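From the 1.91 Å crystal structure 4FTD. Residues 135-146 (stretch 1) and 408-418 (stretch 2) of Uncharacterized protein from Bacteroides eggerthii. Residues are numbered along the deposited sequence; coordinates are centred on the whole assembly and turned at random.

Stretch 1 (135-146) TNYTRCASYDGE
Stretch 2 408-418: GNALAQTDYYI

The two stretches belong to one chain, and their touching residues lie at least 270 positions apart in sequence. Strand 138-143 and strand 412-418 run in the same direction, their axes 8° apart and 6.3 Å apart at closest approach. The CA atoms of Asn136 and Asn409 are 7.0 Å apart, those of Arg139 and Leu411 5.7 Å, Ala141 and Gln413 6.6 Å, Tyr143 and Asp415 5.8 Å, and Gly145 and Tyr417 5.5 Å. From Arg139-Leu411 onward the offset is constant; the Asn136-Asn409 pair, before the strand, is shifted by one residue. No backbone-to-backbone hydrogen bond crosses between them; every direct cross-stretch bond uses at least one side chain. The CA-to-CB bonds of Leu411, Gln413, Asp415 and Tyr417 point toward stretch 1, whereas those of Ala412, Thr414 and Tyr416 point away, as expected for an extended strand presenting one side.

A type I turn from Thr135 to Thr138 leads into the first strand. Thr135 is p (chi1 83°), and its OG1 accepts from Tyr137 N at 3.0 Å. Asn136 (-82/11) is also p, chi2 4°, and points toward stretch 2; its ND2 donates to Asn409 OD1 at 3.0 Å and 159°. Asn409, with phi/psi -145/58, chi1 45° (p) and chi2 -118°, places its CB over one face of the Arg139 guanidinium, 3.9 Å from Arg139 CZ. The arginine is extended (m, t, t, chi4 -172°), which carries Arg139 NE to within 2.9 Å of Asn136 O, to which it donates at 168°.

Gln413 acts as a two-pronged clamp on the backbone. With chi1 -63° (m), chi2 74° (p) and chi3 42°, its amide meets complementary groups: NE2 donates to Arg139 O at 3.0 Å (142°), while OE1 accepts from Ala141 N at 3.2 Å (156°). Arg139 has phi/psi -121/6, a departure from extended geometry; its O also lies 3.3 Å from Leu411 CB. Leu411 is m, m. Cys140, t, packs its SG 3.8 Å from Gln413 CG.

Asp415 repeats the theme two residues on. At chi1 -90° (m) and chi2 -49°, its OD2 accepts from Ser142 OG at 2.7 Å and from Tyr143 N at 3.0 Å (157°). Ser142 is t, at 180°. A water reinforces the pair, donating to Ser142 OG at 3.2 Å and to Asp415 OD1 at 2.8 Å.

Aromatic packing closes the contact. Tyr143, t (159°) with chi2 -92°, leaves its backbone sideways, but its end comes nearer stretch 2, bringing CE1 to 3.8 Å from Tyr417 CB; Asp415 CB lies at its ring edge. Tyr417, t (172°) with chi2 76°, offers a face to Gly145 CA, 4.3 Å from the ring centroid and 25° off the normal, a CH-pi contact. Gly145 (100/-31) has no room for a CB, which would sit 2.7 Å from Tyr417 CG and jam against the preceding carbonyl O. Beside it, Asp144, p, points away, and its OD1 accepts from Glu146 N at 2.9 Å.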

ATOM      1  N   THR A 135      22.474 -11.865   2.694  1.00 45.93           N
ATOM      2  CA  THR A 135      23.168 -12.037   4.006  1.00 43.22           C
ATOM      3  C   THR A 135      22.603 -11.094   4.998  1.00 49.83           C
ATOM      4  O   THR A 135      21.906 -10.177   4.637  1.00 45.21           O
ATOM      5  CB  THR A 135      24.698 -11.828   3.935  1.00 54.87           C
ATOM      6  OG1 THR A 135      25.039 -10.439   3.997  1.00 48.94           O
ATOM      7  CG2 THR A 135      25.284 -12.455   2.661  1.00 53.87           C
ATOM      8  N   ASN A 136      22.934 -11.282   6.263  1.00 42.83           N
ATOM      9  CA  ASN A 136      22.471 -10.341   7.269  1.00 50.68           C
ATOM     10  C   ASN A 136      23.344  -9.087   7.363  1.00 38.60           C
ATOM     11  O   ASN A 136      23.238  -8.325   8.300  1.00 42.08           O
ATOM     12  CB  ASN A 136      22.260 -11.036   8.594  1.00 54.32           C
ATOM     13  CG  ASN A 136      23.526 -11.487   9.232  1.00 49.90           C
ATOM     14  OD1 ASN A 136      24.630 -11.229   8.745  1.00 48.01           O
ATOM     15  ND2 ASN A 136      23.381 -12.151  10.364  1.00 49.74           N
ATOM     16  N   TYR A 137      24.245  -8.890   6.406  1.00 38.79           N
ATOM     17  CA  TYR A 137      25.001  -7.616   6.328  1.00 38.95           C
ATOM     18  C   TYR A 137      24.199  -6.479   5.699  1.00 39.04           C
ATOM     19  O   TYR A 137      24.636  -5.359   5.702  1.00 37.32           O
ATOM     20  CB  TYR A 137      26.370  -7.821   5.644  1.00 38.80           C
ATOM     21  CG  TYR A 137      27.342  -8.398   6.635  1.00 42.11           C
ATOM     22  CD1 TYR A 137      27.241  -9.727   7.011  1.00 51.71           C
ATOM     23  CD2 TYR A 137      28.302  -7.613   7.252  1.00 49.25           C
ATOM     24  CE1 TYR A 137      28.109 -10.279   7.944  1.00 64.23           C
ATOM     25  CE2 TYR A 137      29.173  -8.147   8.202  1.00 58.27           C
ATOM     26  CZ  TYR A 137      29.055  -9.480   8.558  1.00 61.67           C
ATOM     27  OH  TYR A 137      29.918 -10.068   9.468  1.00 75.69           O
ATOM     28  N   THR A 138      23.017  -6.774   5.181  1.00 38.66           N
ATOM     29  CA  THR A 138      22.090  -5.733   4.709  1.00 35.98           C
ATOM     30  C   THR A 138      20.760  -6.016   5.380  1.00 37.88           C
ATOM     31  O   THR A 138      20.183  -7.073   5.179  1.00 38.01           O
ATOM     32  CB  THR A 138      21.860  -5.803   3.168  1.00 37.05           C
ATOM     33  OG1 THR A 138      23.080  -5.597   2.473  1.00 40.62           O
ATOM     34  CG2 THR A 138      20.820  -4.756   2.726  1.00 34.77           C
ATOM     35  N   ARG A 139      20.292  -5.075   6.182  1.00 32.53           N
ATOM     36  CA  ARG A 139      19.052  -5.235   6.987  1.00 35.13           C
ATOM     37  C   ARG A 139      17.994  -4.203   6.684  1.00 35.82           C
ATOM     38  O   ARG A 139      16.925  -4.168   7.297  1.00 37.24           O
ATOM     39  CB  ARG A 139      19.410  -5.186   8.464  1.00 36.50           C
ATOM     40  CG  ARG A 139      20.361  -6.287   8.836  1.00 38.36           C
ATOM     41  CD  ARG A 139      20.631  -6.359  10.327  1.00 37.56           C
ATOM     42  NE  ARG A 139      21.653  -7.403  10.537  1.00 37.45           N
ATOM     43  CZ  ARG A 139      22.031  -7.848  11.734  1.00 43.50           C
ATOM     44  NH1 ARG A 139      21.472  -7.387  12.821  1.00 41.79           N
ATOM     45  NH2 ARG A 139      22.980  -8.752  11.846  1.00 43.22           N
ATOM     46  N   CYS A 140      18.247  -3.377   5.677  1.00 35.33           N
ATOM     47  CA  CYS A 140      17.336  -2.321   5.346  1.00 36.32           C
ATOM     48  C   CYS A 140      17.430  -1.875   3.901  1.00 38.05           C
ATOM     49  O   CYS A 140      18.514  -1.708   3.374  1.00 34.40           O
ATOM     50  CB  CYS A 140      17.650  -1.117   6.196  1.00 41.92           C
ATOM     51  SG  CYS A 140      16.452   0.255   6.192  1.00 39.35           S
ATOM     52  N   ALA A 141      16.267  -1.622   3.326  1.00 36.30           N
ATOM     53  CA  ALA A 141      16.095  -1.018   2.022  1.00 37.58           C
ATOM     54  C   ALA A 141      14.884  -0.090   2.092  1.00 37.83           C
ATOM     55  O   ALA A 141      13.989  -0.279   2.912  1.00 40.14           O
ATOM     56  CB  ALA A 141      15.939  -2.115   0.914  1.00 35.28           C
ATOM     57  N   SER A 142      14.880   0.953   1.270  1.00 37.15           N
ATOM     58  CA  SER A 142      13.818   1.922   1.225  1.00 38.85           C
ATOM     59  C   SER A 142      13.585   2.332  -0.258  1.00 39.15           C
ATOM     60  O   SER A 142      14.416   2.072  -1.103  1.00 39.93           O
ATOM     61  CB  SER A 142      14.179   3.127   2.104  1.00 37.02           C
ATOM     62  OG  SER A 142      13.163   4.132   2.111  1.00 40.47           O
ATOM     63  N   TYR A 143      12.421   2.888  -0.545  1.00 35.59           N
ATOM     64  CA  TYR A 143      11.976   3.189  -1.916  1.00 38.57           C
ATOM     65  C   TYR A 143      11.155   4.452  -1.928  1.00 43.12           C
ATOM     66  O   TYR A 143      10.417   4.689  -1.013  1.00 37.93           O
ATOM     67  CB  TYR A 143      11.161   2.023  -2.422  1.00 41.34           C
ATOM     68  CG  TYR A 143      10.200   2.265  -3.586  1.00 42.50           C
ATOM     69  CD1 TYR A 143       8.863   2.610  -3.344  1.00 44.24           C
ATOM     70  CD2 TYR A 143      10.579   2.040  -4.892  1.00 38.94           C
ATOM     71  CE1 TYR A 143       7.965   2.787  -4.372  1.00 44.80           C
ATOM     72  CE2 TYR A 143       9.658   2.184  -5.943  1.00 41.71           C
ATOM     73  CZ  TYR A 143       8.359   2.563  -5.654  1.00 45.01           C
ATOM     74  OH  TYR A 143       7.460   2.741  -6.627  1.00 45.26           O
ATOM     75  N   ASP A 144      11.298   5.269  -2.950  1.00 41.63           N
ATOM     76  CA  ASP A 144      10.495   6.466  -3.093  1.00 47.56           C
ATOM     77  C   ASP A 144       9.929   6.657  -4.508  1.00 49.18           C
ATOM     78  O   ASP A 144       9.501   7.736  -4.824  1.00 47.42           O
ATOM     79  CB  ASP A 144      11.323   7.688  -2.702  1.00 42.88           C
ATOM     80  CG  ASP A 144      12.481   7.949  -3.643  1.00 45.85           C
ATOM     81  OD1 ASP A 144      12.687   7.207  -4.633  1.00 42.70           O
ATOM     82  OD2 ASP A 144      13.223   8.890  -3.357  1.00 43.77           O
ATOM     83  N   GLY A 145       9.999   5.643  -5.367  1.00 45.86           N
ATOM     84  CA  GLY A 145       9.497   5.748  -6.738  1.00 49.25           C
ATOM     85  C   GLY A 145      10.595   6.005  -7.751  1.00 45.53           C
ATOM     86  O   GLY A 145      10.480   5.596  -8.886  1.00 48.59           O
ATOM     87  N   GLU A 146      11.649   6.701  -7.340  1.00 43.29           N
ATOM     88  CA  GLU A 146      12.755   7.061  -8.218  1.00 47.76           C
ATOM     89  C   GLU A 146      13.932   6.117  -7.964  1.00 44.50           C
ATOM     90  O   GLU A 146      14.553   5.667  -8.906  1.00 46.05           O
ATOM     91  CB  GLU A 146      13.141   8.514  -7.989  1.00 51.09           C
ATOM     92  CG  GLU A 146      14.230   8.992  -8.931  1.00 56.55           C
ATOM     93  CD  GLU A 146      14.681  10.433  -8.692  1.00 70.17           C
ATOM     94  OE1 GLU A 146      14.427  11.000  -7.595  1.00 76.49           O
ATOM     95  OE2 GLU A 146      15.310  10.994  -9.619  1.00 72.62           O
ATOM     96  N   GLY A 408      17.186 -14.807  12.679  1.00 48.51           N
ATOM     97  CA  GLY A 408      17.350 -14.019  13.906  1.00 44.68           C
ATOM     98  C   GLY A 408      17.468 -12.513  13.701  1.00 50.42           C
ATOM     99  O   GLY A 408      17.622 -11.809  14.660  1.00 46.79           O
ATOM    100  N   ASN A 409      17.367 -12.002  12.470  1.00 45.61           N
ATOM    101  CA  ASN A 409      17.549 -10.577  12.206  1.00 43.77           C
ATOM    102  C   ASN A 409      16.600 -10.140  11.076  1.00 44.52           C
ATOM    103  O   ASN A 409      17.032  -9.597  10.065  1.00 44.56           O
ATOM    104  CB  ASN A 409      19.037 -10.287  11.910  1.00 43.80           C
ATOM    105  CG  ASN A 409      19.645 -11.294  10.964  1.00 47.08           C
ATOM    106  OD1 ASN A 409      20.571 -12.007  11.328  1.00 47.84           O
ATOM    107  ND2 ASN A 409      19.065 -11.426   9.765  1.00 44.41           N
ATOM    108  N   ALA A 410      15.307 -10.366  11.307  1.00 43.68           N
ATOM    109  CA  ALA A 410      14.266 -10.299  10.291  1.00 46.57           C
ATOM    110  C   ALA A 410      13.710  -8.870  10.124  1.00 40.51           C
ATOM    111  O   ALA A 410      12.485  -8.637  10.099  1.00 42.65           O
ATOM    112  CB  ALA A 410      13.172 -11.325  10.641  1.00 42.07           C
ATOM    113  N   LEU A 411      14.612  -7.913   9.966  1.00 41.21           N
ATOM    114  CA  LEU A 411      14.212  -6.530   9.779  1.00 38.78           C
ATOM    115  C   LEU A 411      13.544  -6.436   8.373  1.00 34.84           C
ATOM    116  O   LEU A 411      14.031  -7.063   7.369  1.00 42.24           O
ATOM    117  CB  LEU A 411      15.384  -5.535   9.934  1.00 42.74           C
ATOM    118  CG  LEU A 411      15.883  -5.255  11.382  1.00 42.59           C
ATOM    119  CD1 LEU A 411      14.770  -4.692  12.274  1.00 37.85           C
ATOM    120  CD2 LEU A 411      16.537  -6.487  11.987  1.00 38.54           C
ATOM    121  N   ALA A 412      12.402  -5.748   8.360  1.00 38.43           N
ATOM    122  CA  ALA A 412      11.564  -5.567   7.168  1.00 36.29           C
ATOM    123  C   ALA A 412      11.118  -4.125   7.069  1.00 41.00           C
ATOM    124  O   ALA A 412      10.925  -3.465   8.094  1.00 36.96           O
ATOM    125  CB  ALA A 412      10.338  -6.481   7.186  1.00 36.97           C
ATOM    126  N   GLN A 413      11.019  -3.631   5.836  1.00 35.42           N
ATOM    127  CA  GLN A 413      10.629  -2.270   5.544  1.00 37.62           C
ATOM    128  C   GLN A 413       9.492  -2.313   4.495  1.00 41.85           C
ATOM    129  O   GLN A 413       9.322  -3.278   3.732  1.00 36.40           O
ATOM    130  CB  GLN A 413      11.791  -1.430   4.954  1.00 33.64           C
ATOM    131  CG  GLN A 413      12.984  -1.249   5.884  1.00 36.53           C
ATOM    132  CD  GLN A 413      13.832  -2.483   6.033  1.00 39.82           C
ATOM    133  OE1 GLN A 413      14.098  -3.188   5.045  1.00 37.94           O
ATOM    134  NE2 GLN A 413      14.296  -2.747   7.252  1.00 36.23           N
ATOM    135  N   THR A 414       8.701  -1.260   4.527  1.00 35.26           N
ATOM    136  CA  THR A 414       7.680  -0.976   3.521  1.00 40.28           C
ATOM    137  C   THR A 414       7.843   0.467   3.071  1.00 38.27           C
ATOM    138  O   THR A 414       8.413   1.315   3.767  1.00 38.63           O
ATOM    139  CB  THR A 414       6.244  -1.184   4.032  1.00 40.40           C
ATOM    140  OG1 THR A 414       6.003  -0.316   5.143  1.00 43.69           O
ATOM    141  CG2 THR A 414       6.001  -2.638   4.393  1.00 39.34           C
ATOM    142  N   ASP A 415       7.315   0.748   1.896  1.00 37.59           N
ATOM    143  CA  ASP A 415       7.284   2.114   1.357  1.00 36.52           C
ATOM    144  C   ASP A 415       6.269   2.131   0.223  1.00 43.06           C
ATOM    145  O   ASP A 415       5.878   1.086  -0.266  1.00 40.07           O
ATOM    146  CB  ASP A 415       8.657   2.554   0.810  1.00 35.49           C
ATOM    147  CG  ASP A 415       9.554   3.230   1.856  1.00 45.75           C
ATOM    148  OD1 ASP A 415       9.088   4.169   2.586  1.00 41.30           O
ATOM    149  OD2 ASP A 415      10.756   2.836   1.904  1.00 39.55           O
ATOM    150  N   TYR A 416       5.854   3.316  -0.191  1.00 44.69           N
ATOM    151  CA  TYR A 416       4.952   3.403  -1.332  1.00 44.57           C
ATOM    152  C   TYR A 416       5.131   4.707  -2.033  1.00 46.65           C
ATOM    153  O   TYR A 416       5.674   5.642  -1.454  1.00 45.10           O
ATOM    154  CB  TYR A 416       3.492   3.242  -0.870  1.00 41.50           C
ATOM    155  CG  TYR A 416       2.991   4.377  -0.018  1.00 43.33           C
ATOM    156  CD1 TYR A 416       3.165   4.372   1.372  1.00 54.30           C
ATOM    157  CD2 TYR A 416       2.316   5.462  -0.595  1.00 50.44           C
ATOM    158  CE1 TYR A 416       2.703   5.428   2.145  1.00 52.16           C
ATOM    159  CE2 TYR A 416       1.855   6.515   0.176  1.00 57.61           C
ATOM    160  CZ  TYR A 416       2.050   6.477   1.537  1.00 54.78           C
ATOM    161  OH  TYR A 416       1.600   7.494   2.268  1.00 54.85           O
ATOM    162  N   TYR A 417       4.616   4.759  -3.256  1.00 43.85           N
ATOM    163  CA  TYR A 417       4.625   5.931  -4.107  1.00 41.07           C
ATOM    164  C   TYR A 417       3.344   5.937  -4.959  1.00 46.49           C
ATOM    165  O   TYR A 417       2.949   4.903  -5.515  1.00 45.31           O
ATOM    166  CB  TYR A 417       5.842   5.893  -5.026  1.00 46.40           C
ATOM    167  CG  TYR A 417       5.835   6.960  -6.082  1.00 51.11           C
ATOM    168  CD1 TYR A 417       6.139   8.271  -5.752  1.00 52.71           C
ATOM    169  CD2 TYR A 417       5.555   6.649  -7.424  1.00 58.25           C
ATOM    170  CE1 TYR A 417       6.136   9.264  -6.721  1.00 56.92           C
ATOM    171  CE2 TYR A 417       5.558   7.641  -8.408  1.00 57.50           C
ATOM    172  CZ  TYR A 417       5.846   8.938  -8.040  1.00 62.01           C
ATOM    173  OH  TYR A 417       5.864   9.922  -8.980  1.00 69.61           O
ATOM    174  N   ILE A 418       2.706   7.093  -5.036  1.00 47.03           N
ATOM    175  CA  ILE A 418       1.494   7.306  -5.832  1.00 51.39           C
ATOM    176  C   ILE A 418       1.818   8.148  -7.045  1.00 53.88           C
ATOM    177  O   ILE A 418       2.310   9.245  -6.914  1.00 53.78           O
ATOM    178  CB  ILE A 418       0.394   7.983  -4.987  1.00 49.04           C
ATOM    179  CG1 ILE A 418      -0.037   6.986  -3.886  1.00 50.49           C
ATOM    180  CG2 ILE A 418      -0.795   8.410  -5.885  1.00 50.32           C
ATOM    181  CD1 ILE A 418      -1.029   7.486  -2.862  1.00 51.29           C
TER
HETATM  182  O   HOH W   1      10.984   6.029   3.473  1.00 46.05           O